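PDB 1QSA: soluble lytic murein transglycosylase from Escherichia coli, which cleaves the beta-1,4-glycosidic bonds between N-acetylmuramic acid and N-acetylglucosamine in peptidoglycan, leaving a 1,6-anhydro bond on the muramic acid. Local coordinates for residues K126-T131 against N137-L142; Q347-Y352 against D595-Y600; L366-A371 against R599-D604. All blocks are in the same frame, centred on the assembly; numbering follows the deposited sequence.

Contact 1: K126-T131 against N137-L142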
loop_
_atom_site.group_PDB
_atom_site.type_symbol
_atom_site.label_atom_id
_atom_site.label_comp_id
_atom_site.label_asym_id
_atom_site.label_seq_id
_atom_site.Cartn_x
_atom_site.Cartn_y
_atom_site.Cartn_z
ATOM N N LYS A 126 25.565 10.566 7.514
ATOM C CA LYS A 126 24.581 11.139 8.436
ATOM C C LYS A 126 23.157 11.054 7.883
ATOM O O LYS A 126 22.219 10.723 8.610
ATOM C CB LYS A 126 24.940 12.592 8.773
ATOM C CG LYS A 126 24.044 13.185 9.847
ATOM C CD LYS A 126 24.446 14.613 10.178
ATOM C CE LYS A 126 23.542 15.174 11.273
ATOM N NZ LYS A 126 23.851 16.599 11.575
ATOM N N GLU A 127 23.008 11.322 6.593
ATOM C CA GLU A 127 21.706 11.262 5.944
ATOM C C GLU A 127 21.155 9.823 5.942
ATOM O O GLU A 127 19.965 9.605 6.147
ATOM C CB GLU A 127 21.816 11.794 4.518
ATOM C CG GLU A 127 20.486 11.918 3.796
ATOM C CD GLU A 127 20.615 12.622 2.456
ATOM O OE1 GLU A 127 21.454 13.547 2.336
ATOM O OE2 GLU A 127 19.873 12.249 1.520
ATOM N N LEU A 128 22.038 8.856 5.717
ATOM C CA LEU A 128 21.669 7.441 5.691
ATOM C C LEU A 128 21.395 6.906 7.106
ATOM O O LEU A 128 20.642 5.948 7.297
ATOM C CB LEU A 128 22.799 6.627 5.029
ATOM C CG LEU A 128 22.973 6.790 3.508
ATOM C CD1 LEU A 128 24.348 6.288 3.046
ATOM C CD2 LEU A 128 21.844 6.059 2.781
ATOM N N TRP A 129 22.025 7.536 8.090
ATOM C CA TRP A 129 21.909 7.141 9.484
ATOM C C TRP A 129 20.606 7.556 10.148
ATOM O O TRP A 129 20.044 6.804 10.936
ATOM C CB TRP A 129 23.079 7.757 10.262
ATOM C CG TRP A 129 23.064 7.549 11.753
ATOM C CD1 TRP A 129 22.645 8.442 12.713
ATOM C CD2 TRP A 129 23.567 6.408 12.459
ATOM N NE1 TRP A 129 22.866 7.923 13.966
ATOM C CE2 TRP A 129 23.428 6.678 13.844
ATOM C CE3 TRP A 129 24.126 5.184 12.058
ATOM C CZ2 TRP A 129 23.826 5.768 14.827
ATOM C CZ3 TRP A 129 24.524 4.274 13.037
ATOM C CH2 TRP A 129 24.368 4.575 14.410
ATOM N N LEU A 130 20.143 8.757 9.834
ATOM C CA LEU A 130 18.954 9.307 10.474
ATOM C C LEU A 130 17.615 8.743 10.035
ATOM O O LEU A 130 16.775 9.427 9.441
ATOM C CB LEU A 130 18.988 10.842 10.428
ATOM C CG LEU A 130 20.148 11.446 11.241
ATOM C CD1 LEU A 130 20.301 12.916 10.926
ATOM C CD2 LEU A 130 19.941 11.235 12.743
ATOM N N THR A 131 17.413 7.489 10.418
ATOM C CA THR A 131 16.185 6.742 10.137
ATOM C C THR A 131 16.066 5.611 11.158
ATOM O O THR A 131 17.076 5.059 11.618
ATOM C CB THR A 131 16.166 6.142 8.711
ATOM O OG1 THR A 131 14.941 5.419 8.519
ATOM C CG2 THR A 131 17.343 5.196 8.486
ATOM N N ASN A 137 23.186 -3.852 4.896
ATOM C CA ASN A 137 24.388 -4.322 5.584
ATOM C C ASN A 137 25.596 -3.540 5.059
ATOM O O ASN A 137 26.551 -3.304 5.798
ATOM C CB ASN A 137 24.564 -5.835 5.370
ATOM C CG ASN A 137 25.815 -6.388 6.039
ATOM O OD1 ASN A 137 26.666 -6.956 5.375
ATOM N ND2 ASN A 137 25.925 -6.227 7.355
ATOM N N ALA A 138 25.517 -3.090 3.803
ATOM C CA ALA A 138 26.593 -2.306 3.174
ATOM C C ALA A 138 26.919 -1.009 3.935
ATOM O O ALA A 138 28.030 -0.488 3.845
ATOM C CB ALA A 138 26.226 -1.975 1.722
ATOM N N CYS A 139 25.931 -0.457 4.639
ATOM C CA CYS A 139 26.143 0.775 5.392
ATOM C C CYS A 139 26.904 0.575 6.690
ATOM O O CYS A 139 27.438 1.541 7.247
ATOM C CB CYS A 139 24.802 1.481 5.684
ATOM S SG CYS A 139 24.452 2.909 4.590
ATOM N N ASP A 140 26.974 -0.664 7.175
ATOM C CA ASP A 140 27.668 -0.910 8.440
ATOM C C ASP A 140 29.121 -0.432 8.437
ATOM O O ASP A 140 29.548 0.276 9.366
ATOM C CB ASP A 140 27.565 -2.388 8.835
ATOM C CG ASP A 140 26.129 -2.799 9.183
ATOM O OD1 ASP A 140 25.283 -1.914 9.462
ATOM O OD2 ASP A 140 25.851 -4.013 9.192
ATOM N N LYS A 141 29.861 -0.753 7.382
ATOM C CA LYS A 141 31.263 -0.327 7.296
ATOM C C LYS A 141 31.383 1.212 7.248
ATOM O O LYS A 141 32.332 1.794 7.791
ATOM C CB LYS A 141 31.950 -0.980 6.086
ATOM C CG LYS A 141 31.302 -0.680 4.725
ATOM C CD LYS A 141 32.020 -1.473 3.613
ATOM C CE LYS A 141 31.424 -1.191 2.239
ATOM N NZ LYS A 141 30.019 -1.686 2.146
ATOM N N LEU A 142 30.404 1.858 6.623
ATOM C CA LEU A 142 30.372 3.314 6.510
ATOM C C LEU A 142 30.089 3.958 7.869
ATOM O O LEU A 142 30.762 4.908 8.253
ATOM C CB LEU A 142 29.310 3.767 5.493
ATOM C CG LEU A 142 29.096 5.288 5.387
ATOM C CD1 LEU A 142 30.362 6.025 4.886
ATOM C CD2 LEU A 142 27.904 5.565 4.467
#

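Contact 2: Q347-Y352 against D595-Y600. With SO4 (sulfate ion), chain B.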
loop_
_atom_site.group_PDB
_atom_site.type_symbol
_atom_site.label_atom_id
_atom_site.label_comp_id
_atom_site.label_asym_id
_atom_site.label_seq_id
_atom_site.Cartn_x
_atom_site.Cartn_y
_atom_site.Cartn_z
ATOM N N GLN A 347 -22.907 15.603 -6.578
ATOM C CA GLN A 347 -22.144 16.234 -7.659
ATOM C C GLN A 347 -20.733 15.670 -7.733
ATOM O O GLN A 347 -20.027 15.861 -8.735
ATOM C CB GLN A 347 -22.100 17.750 -7.464
ATOM C CG GLN A 347 -23.461 18.422 -7.613
ATOM C CD GLN A 347 -23.440 19.912 -7.323
ATOM O OE1 GLN A 347 -24.490 20.523 -7.112
ATOM N NE2 GLN A 347 -22.252 20.506 -7.315
ATOM N N GLN A 348 -20.314 15.009 -6.657
ATOM C CA GLN A 348 -18.975 14.439 -6.553
ATOM C C GLN A 348 -18.908 12.983 -6.971
ATOM O O GLN A 348 -19.924 12.367 -7.287
ATOM C CB GLN A 348 -18.441 14.616 -5.135
ATOM C CG GLN A 348 -18.418 16.071 -4.666
ATOM C CD GLN A 348 -18.209 16.211 -3.164
ATOM O OE1 GLN A 348 -18.626 17.200 -2.567
ATOM N NE2 GLN A 348 -17.563 15.222 -2.547
ATOM N N ARG A 349 -17.697 12.433 -6.952
ATOM C CA ARG A 349 -17.458 11.056 -7.369
ATOM C C ARG A 349 -17.218 10.146 -6.168
ATOM O O ARG A 349 -16.616 10.570 -5.187
ATOM C CB ARG A 349 -16.221 11.044 -8.287
ATOM C CG ARG A 349 -15.850 9.714 -8.902
ATOM C CD ARG A 349 -14.466 9.806 -9.590
ATOM N NE ARG A 349 -13.419 10.137 -8.619
ATOM C CZ ARG A 349 -12.886 11.344 -8.464
ATOM N NH1 ARG A 349 -13.240 12.345 -9.259
ATOM N NH2 ARG A 349 -11.962 11.540 -7.539
ATOM N N GLY A 350 -17.727 8.920 -6.224
ATOM C CA GLY A 350 -17.455 7.985 -5.148
ATOM C C GLY A 350 -18.576 7.401 -4.319
ATOM O O GLY A 350 -19.757 7.598 -4.591
ATOM N N PHE A 351 -18.164 6.646 -3.308
ATOM C CA PHE A 351 -19.075 5.956 -2.404
ATOM C C PHE A 351 -20.161 6.834 -1.784
ATOM O O PHE A 351 -21.341 6.583 -2.012
ATOM C CB PHE A 351 -18.290 5.243 -1.304
ATOM C CG PHE A 351 -19.157 4.518 -0.311
ATOM C CD1 PHE A 351 -19.698 3.273 -0.615
ATOM C CD2 PHE A 351 -19.423 5.081 0.938
ATOM C CE1 PHE A 351 -20.489 2.606 0.320
ATOM C CE2 PHE A 351 -20.205 4.424 1.872
ATOM C CZ PHE A 351 -20.741 3.181 1.564
ATOM N N TYR A 352 -19.774 7.847 -1.011
ATOM C CA TYR A 352 -20.787 8.702 -0.373
ATOM C C TYR A 352 -21.687 9.450 -1.357
ATOM O O TYR A 352 -22.882 9.595 -1.102
ATOM C CB TYR A 352 -20.187 9.573 0.728
ATOM C CG TYR A 352 -20.157 8.832 2.046
ATOM C CD1 TYR A 352 -21.333 8.631 2.759
ATOM C CD2 TYR A 352 -18.966 8.311 2.564
ATOM C CE1 TYR A 352 -21.340 7.933 3.955
ATOM C CE2 TYR A 352 -18.955 7.599 3.771
ATOM C CZ TYR A 352 -20.159 7.422 4.457
ATOM O OH TYR A 352 -20.218 6.737 5.635
ATOM N N ASP A 595 -18.426 -1.711 -8.298
ATOM C CA ASP A 595 -19.488 -2.590 -8.794
ATOM C C ASP A 595 -20.509 -1.709 -9.546
ATOM O O ASP A 595 -20.951 -2.065 -10.638
ATOM C CB ASP A 595 -20.136 -3.369 -7.634
ATOM C CG ASP A 595 -20.946 -4.562 -8.115
ATOM O OD1 ASP A 595 -21.051 -4.737 -9.341
ATOM O OD2 ASP A 595 -21.466 -5.336 -7.285
ATOM N N ALA A 596 -20.825 -0.538 -8.995
ATOM C CA ALA A 596 -21.752 0.382 -9.672
ATOM C C ALA A 596 -21.175 0.820 -11.030
ATOM O O ALA A 596 -21.897 0.821 -12.036
ATOM C CB ALA A 596 -22.049 1.591 -8.796
ATOM N N TYR A 597 -19.880 1.139 -11.077
ATOM C CA TYR A 597 -19.254 1.532 -12.341
ATOM C C TYR A 597 -19.339 0.378 -13.339
ATOM O O TYR A 597 -19.675 0.585 -14.497
ATOM C CB TYR A 597 -17.783 1.897 -12.145
ATOM C CG TYR A 597 -17.529 3.089 -11.265
ATOM C CD1 TYR A 597 -18.436 4.142 -11.197
ATOM C CD2 TYR A 597 -16.367 3.159 -10.481
ATOM C CE1 TYR A 597 -18.197 5.242 -10.370
ATOM C CE2 TYR A 597 -16.126 4.241 -9.652
ATOM C CZ TYR A 597 -17.048 5.279 -9.601
ATOM O OH TYR A 597 -16.831 6.336 -8.759
ATOM N N TYR A 598 -19.046 -0.844 -12.883
ATOM C CA TYR A 598 -19.115 -2.005 -13.763
ATOM C C TYR A 598 -20.515 -2.258 -14.278
ATOM O O TYR A 598 -20.702 -2.551 -15.464
ATOM C CB TYR A 598 -18.492 -3.246 -13.102
ATOM C CG TYR A 598 -16.998 -3.291 -13.365
ATOM C CD1 TYR A 598 -16.520 -3.516 -14.654
ATOM C CD2 TYR A 598 -16.071 -2.979 -12.372
ATOM C CE1 TYR A 598 -15.152 -3.415 -14.958
ATOM C CE2 TYR A 598 -14.690 -2.872 -12.669
ATOM C CZ TYR A 598 -14.248 -3.082 -13.960
ATOM O OH TYR A 598 -12.916 -2.883 -14.277
ATOM N N ARG A 599 -21.510 -2.096 -13.411
ATOM C CA ARG A 599 -22.894 -2.274 -13.832
ATOM C C ARG A 599 -23.202 -1.245 -14.919
ATOM O O ARG A 599 -23.786 -1.593 -15.941
ATOM C CB ARG A 599 -23.856 -2.132 -12.642
ATOM C CG ARG A 599 -23.887 -3.403 -11.784
ATOM C CD ARG A 599 -24.736 -3.242 -10.533
ATOM N NE ARG A 599 -26.099 -2.817 -10.859
ATOM C CZ ARG A 599 -27.064 -3.621 -11.310
ATOM N NH1 ARG A 599 -26.847 -4.926 -11.477
ATOM N NH2 ARG A 599 -28.263 -3.117 -11.581
ATOM N N TYR A 600 -22.733 -0.012 -14.737
ATOM C CA TYR A 600 -22.972 1.029 -15.726
ATOM C C TYR A 600 -22.395 0.644 -17.089
ATOM O O TYR A 600 -23.097 0.713 -18.106
ATOM C CB TYR A 600 -22.392 2.377 -15.276
ATOM C CG TYR A 600 -22.548 3.443 -16.337
ATOM C CD1 TYR A 600 -23.746 4.139 -16.477
ATOM C CD2 TYR A 600 -21.516 3.708 -17.243
ATOM C CE1 TYR A 600 -23.913 5.071 -17.498
ATOM C CE2 TYR A 600 -21.678 4.634 -18.268
ATOM C CZ TYR A 600 -22.875 5.308 -18.385
ATOM O OH TYR A 600 -23.036 6.231 -19.391
HETATM S S SO4 B . -13.695 6.533 -7.065
HETATM O O1 SO4 B . -14.776 5.688 -6.519
HETATM O O2 SO4 B . -14.032 6.925 -8.448
HETATM O O3 SO4 B . -13.583 7.735 -6.221
HETATM O O4 SO4 B . -12.408 5.815 -7.045
HETATM O O HOH W 1 -18.993 7.963 -8.586
#

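Contact 3: L366-A371 against R599-D604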
loop_
_atom_site.group_PDB
_atom_site.type_symbol
_atom_site.label_atom_id
_atom_site.label_comp_id
_atom_site.label_asym_id
_atom_site.label_seq_id
_atom_site.Cartn_x
_atom_site.Cartn_y
_atom_site.Cartn_z
ATOM N N LEU A 366 -23.135 9.669 -13.292
ATOM C CA LEU A 366 -21.719 9.394 -13.453
ATOM C C LEU A 366 -21.093 10.442 -14.355
ATOM O O LEU A 366 -21.605 10.717 -15.435
ATOM C CB LEU A 366 -21.499 8.025 -14.096
ATOM C CG LEU A 366 -21.665 6.756 -13.270
ATOM C CD1 LEU A 366 -21.237 5.572 -14.107
ATOM C CD2 LEU A 366 -20.777 6.849 -12.062
ATOM N N LYS A 367 -20.027 11.069 -13.883
ATOM C CA LYS A 367 -19.318 12.042 -14.700
ATOM C C LYS A 367 -18.256 11.227 -15.434
ATOM O O LYS A 367 -17.416 10.582 -14.803
ATOM C CB LYS A 367 -18.657 13.123 -13.846
ATOM C CG LYS A 367 -17.759 14.048 -14.655
ATOM C CD LYS A 367 -17.264 15.228 -13.838
ATOM C CE LYS A 367 -16.251 16.053 -14.617
ATOM N NZ LYS A 367 -16.765 16.511 -15.943
ATOM N N ILE A 368 -18.346 11.186 -16.760
ATOM C CA ILE A 368 -17.368 10.438 -17.552
ATOM C C ILE A 368 -16.652 11.337 -18.560
ATOM O O ILE A 368 -17.250 11.762 -19.549
ATOM C CB ILE A 368 -18.030 9.258 -18.315
ATOM C CG1 ILE A 368 -18.789 8.358 -17.334
ATOM C CG2 ILE A 368 -16.969 8.424 -19.049
ATOM C CD1 ILE A 368 -19.582 7.254 -17.985
ATOM N N ASP A 369 -15.411 11.705 -18.252
ATOM C CA ASP A 369 -14.582 12.523 -19.144
ATOM C C ASP A 369 -14.006 11.566 -20.181
ATOM O O ASP A 369 -13.568 10.465 -19.835
ATOM C CB ASP A 369 -13.415 13.158 -18.387
ATOM C CG ASP A 369 -13.850 14.235 -17.413
ATOM O OD1 ASP A 369 -15.053 14.567 -17.365
ATOM O OD2 ASP A 369 -12.971 14.754 -16.697
ATOM N N LYS A 370 -13.997 11.983 -21.443
ATOM C CA LYS A 370 -13.467 11.139 -22.505
ATOM C C LYS A 370 -12.032 11.490 -22.858
ATOM O O LYS A 370 -11.616 12.640 -22.737
ATOM C CB LYS A 370 -14.317 11.270 -23.768
ATOM C CG LYS A 370 -15.750 10.780 -23.632
ATOM C CD LYS A 370 -16.506 11.032 -24.930
ATOM C CE LYS A 370 -17.992 10.744 -24.797
ATOM N NZ LYS A 370 -18.728 11.021 -26.064
ATOM N N ALA A 371 -11.275 10.488 -23.294
ATOM C CA ALA A 371 -9.899 10.719 -23.719
ATOM C C ALA A 371 -10.002 11.354 -25.118
ATOM O O ALA A 371 -11.072 11.342 -25.738
ATOM C CB ALA A 371 -9.141 9.395 -23.783
ATOM N N ARG A 599 -21.510 -2.096 -13.411
ATOM C CA ARG A 599 -22.894 -2.274 -13.832
ATOM C C ARG A 599 -23.202 -1.245 -14.919
ATOM O O ARG A 599 -23.786 -1.593 -15.941
ATOM C CB ARG A 599 -23.856 -2.132 -12.642
ATOM C CG ARG A 599 -23.887 -3.403 -11.784
ATOM C CD ARG A 599 -24.736 -3.242 -10.533
ATOM N NE ARG A 599 -26.099 -2.817 -10.859
ATOM C CZ ARG A 599 -27.064 -3.621 -11.310
ATOM N NH1 ARG A 599 -26.847 -4.926 -11.477
ATOM N NH2 ARG A 599 -28.263 -3.117 -11.581
ATOM N N TYR A 600 -22.733 -0.012 -14.737
ATOM C CA TYR A 600 -22.972 1.029 -15.726
ATOM C C TYR A 600 -22.395 0.644 -17.089
ATOM O O TYR A 600 -23.097 0.713 -18.106
ATOM C CB TYR A 600 -22.392 2.377 -15.276
ATOM C CG TYR A 600 -22.548 3.443 -16.337
ATOM C CD1 TYR A 600 -23.746 4.139 -16.477
ATOM C CD2 TYR A 600 -21.516 3.708 -17.243
ATOM C CE1 TYR A 600 -23.913 5.071 -17.498
ATOM C CE2 TYR A 600 -21.678 4.634 -18.268
ATOM C CZ TYR A 600 -22.875 5.308 -18.385
ATOM O OH TYR A 600 -23.036 6.231 -19.391
ATOM N N PHE A 601 -21.128 0.230 -17.112
ATOM C CA PHE A 601 -20.484 -0.142 -18.363
ATOM C C PHE A 601 -21.036 -1.419 -18.988
ATOM O O PHE A 601 -20.818 -1.680 -20.170
ATOM C CB PHE A 601 -18.960 -0.161 -18.198
ATOM C CG PHE A 601 -18.369 1.208 -18.031
ATOM C CD1 PHE A 601 -18.508 2.168 -19.039
ATOM C CD2 PHE A 601 -17.713 1.563 -16.857
ATOM C CE1 PHE A 601 -18.007 3.465 -18.877
ATOM C CE2 PHE A 601 -17.208 2.856 -16.684
ATOM C CZ PHE A 601 -17.356 3.813 -17.695
ATOM N N MET A 602 -21.790 -2.190 -18.206
ATOM C CA MET A 602 -22.419 -3.407 -18.702
ATOM C C MET A 602 -23.866 -3.125 -19.142
ATOM O O MET A 602 -24.590 -4.037 -19.545
ATOM C CB MET A 602 -22.406 -4.493 -17.633
ATOM C CG MET A 602 -21.020 -5.022 -17.331
ATOM S SD MET A 602 -21.085 -6.233 -16.011
ATOM C CE MET A 602 -19.374 -6.342 -15.605
ATOM N N GLY A 603 -24.287 -1.868 -19.024
ATOM C CA GLY A 603 -25.630 -1.483 -19.433
ATOM C C GLY A 603 -26.733 -1.616 -18.398
ATOM O O GLY A 603 -27.918 -1.584 -18.751
ATOM N N ASP A 604 -26.357 -1.779 -17.131
ATOM C CA ASP A 604 -27.322 -1.909 -16.044
ATOM C C ASP A 604 -27.360 -0.653 -15.178
ATOM O O ASP A 604 -26.475 0.193 -15.259
ATOM C CB ASP A 604 -26.985 -3.119 -15.174
ATOM C CG ASP A 604 -26.978 -4.414 -15.958
ATOM O OD1 ASP A 604 -27.919 -4.658 -16.746
ATOM O OD2 ASP A 604 -26.024 -5.194 -15.789
HETATM O O HOH W 2 -23.411 9.165 -17.754
#

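Contact 1: K126-T131 against N137-L142
Leu128 carries its whole side of this contact, and it works mainly through one methyl. CD1 sits 3.7 Å from Cys139 SG and 3.9 Å from Leu142 CD2, so a single methyl touches two residues about one turn apart on the second helix. Further back along the same side chain, Leu128 CB lies 4.1 Å from Cys139 SG, and the sulfur therefore touches both the root and the end of the leucine. The two leucines cross at roughly a right angle and meet methyl to methyl. Leu142 reaches the spot because its CG stands trans to the backbone N (chi1 175°). All three residues are buried, and no hydrogen bond joins the two segments.

Cys139 is not a mobile partner: its sulfur is tied in a disulfide to Cys106 of helix 102-114. The same helix touches Leu128 through Thr102 and Gln105, while Phe143 of helix 138-148 adds a further neighbour. Lys141, on the same helix as Cys139, curls back on the backbone, with NZ 2.9 Å from Ala138 O, in the carbonyl plane and on a lone pair; the same nitrogen also bonds to Asn107.

Beyond Leu128 the first helix ends at once. Leu130 is the centre of an inverse gamma turn, closed by Thr131 N to Trp129 O at 2.8 Å, and Gln135 in the connecting loop bonds to Leu128 O. Trp129 packs edge-to-face with Phe143 and Trp146, adding aromatic contacts between the two helices. The arrangement is that of consecutive helices joined by a short loop, the build of an alpha-superhelix, here with a disulfide stitching helix 138-148 to helix 102-114.

Contact 2: Q347-Y352 against D595-Y600
Arg349 and Tyr597 meet directly only by van der Waals contact: Arg349 CG lies 3.5 Å from Tyr597 OH, the two side chains crossing at about a right angle. Arg349 CG is placed there by standing trans to its backbone N (chi1 -176°).

The hydrogen bonding is indirect. One water takes the Gly350 N-H at 2.8 Å and donates to Tyr597 OH at 2.7 Å, approaching the ring at its edge and in its plane.

A sulfate, probably from the crystallisation liquor, supplies the ionic part. Tyr597 OH is 2.9 Å from its O2 and 3.1 Å from its O1. Arg349 bends at chi3 and gives a weak bond from NE to sulfate O3 (3.4 Å), while Arg448 holds the anion too. The firmer charge partner of Arg349 is Asp443, bound through NH1. With an alanine here, Asp443 would probably lose its salt-bridge partner and the sulfate one of its holds.

Gly350 is the N-cap of helix 351-359, whose Met354 packs on Ala596 and Tyr597, so the contact lies where the start of that helix abuts helix 582-601.

Contact 3: L366-A371 against R599-D604
Tyr600 offers one ring face to Leu366 and packs against Ile368, and its side chain can be followed outward from the helix. CB is 3.6 Å from Leu366 CD1. Tyr600 CG is closer still, 3.4 Å from Leu366 CD1, which sits over one face of the ring, displaced toward the rim. This is a CH-pi contact: Leu366 CD1 stands 3.8 Å from the centroid of the Tyr600 ring, 28° off the normal. The ring extends toward the loop because CG is trans to the backbone N (chi1 176°). Halfway out the second partner takes over. Tyr600 CE2 meets Ile368 CD1 at 3.4 Å, an oblique approach, and the same methyl continues alongside CZ and OH, lying 3.9 Å from Tyr600 OH. At the tip, one water bridges the hydroxyl to Leu366 O, with both bonds weak.

Just past these residues helix 582-601 stops in a Schellman motif. Asp604 N bonds to Arg599 O at 2.8 Å and Gly603 N to Tyr600 O at 3.0 Å, with Gly603 at positive phi (88°). Tyr600 and Phe601 thus present their rings from the last turn of the helix.

The two rings also touch each other: Tyr600 CD2 lies over one face of Phe601, and Phe601 CE1 comes in the plane of the tyrosine ring at its edge. Phe601 meets the loop too, with CZ 4.1 Å from Ile368 CD1. Leu445 of helix 445-448 packs on Leu366, Ile368 and Phe601 alike. Between and beyond the two apolar residues, Lys367 and Asp369 form a salt bridge within the loop, the lysine using the syn lone pair of Asp369 OD1, and the Asp369 backbone is hydrogen-bonded to that of Asp443.

From the N terminus, contact 1 comes first and closes a loop of just five residues, joining neighbouring helices of the superhelix before either other contact opens. Contacts 2 and 3 lie on the opposite side of the chain's centre, with contact 1 about 47 and 51 Å away, centre to centre. Contact 2 opens at 347-352 and contact 3 at 366-371; both close on the same stretch at the end of helix 582-601, so their long loops overlap almost throughout. They share Arg599 and Tyr600, and Leu366 packs against Tyr597. Together they tie the start of helix 351-359 and the loop after it to helix 582-601, with the Slt-type region (465-555) lying in the chain between the paired segments.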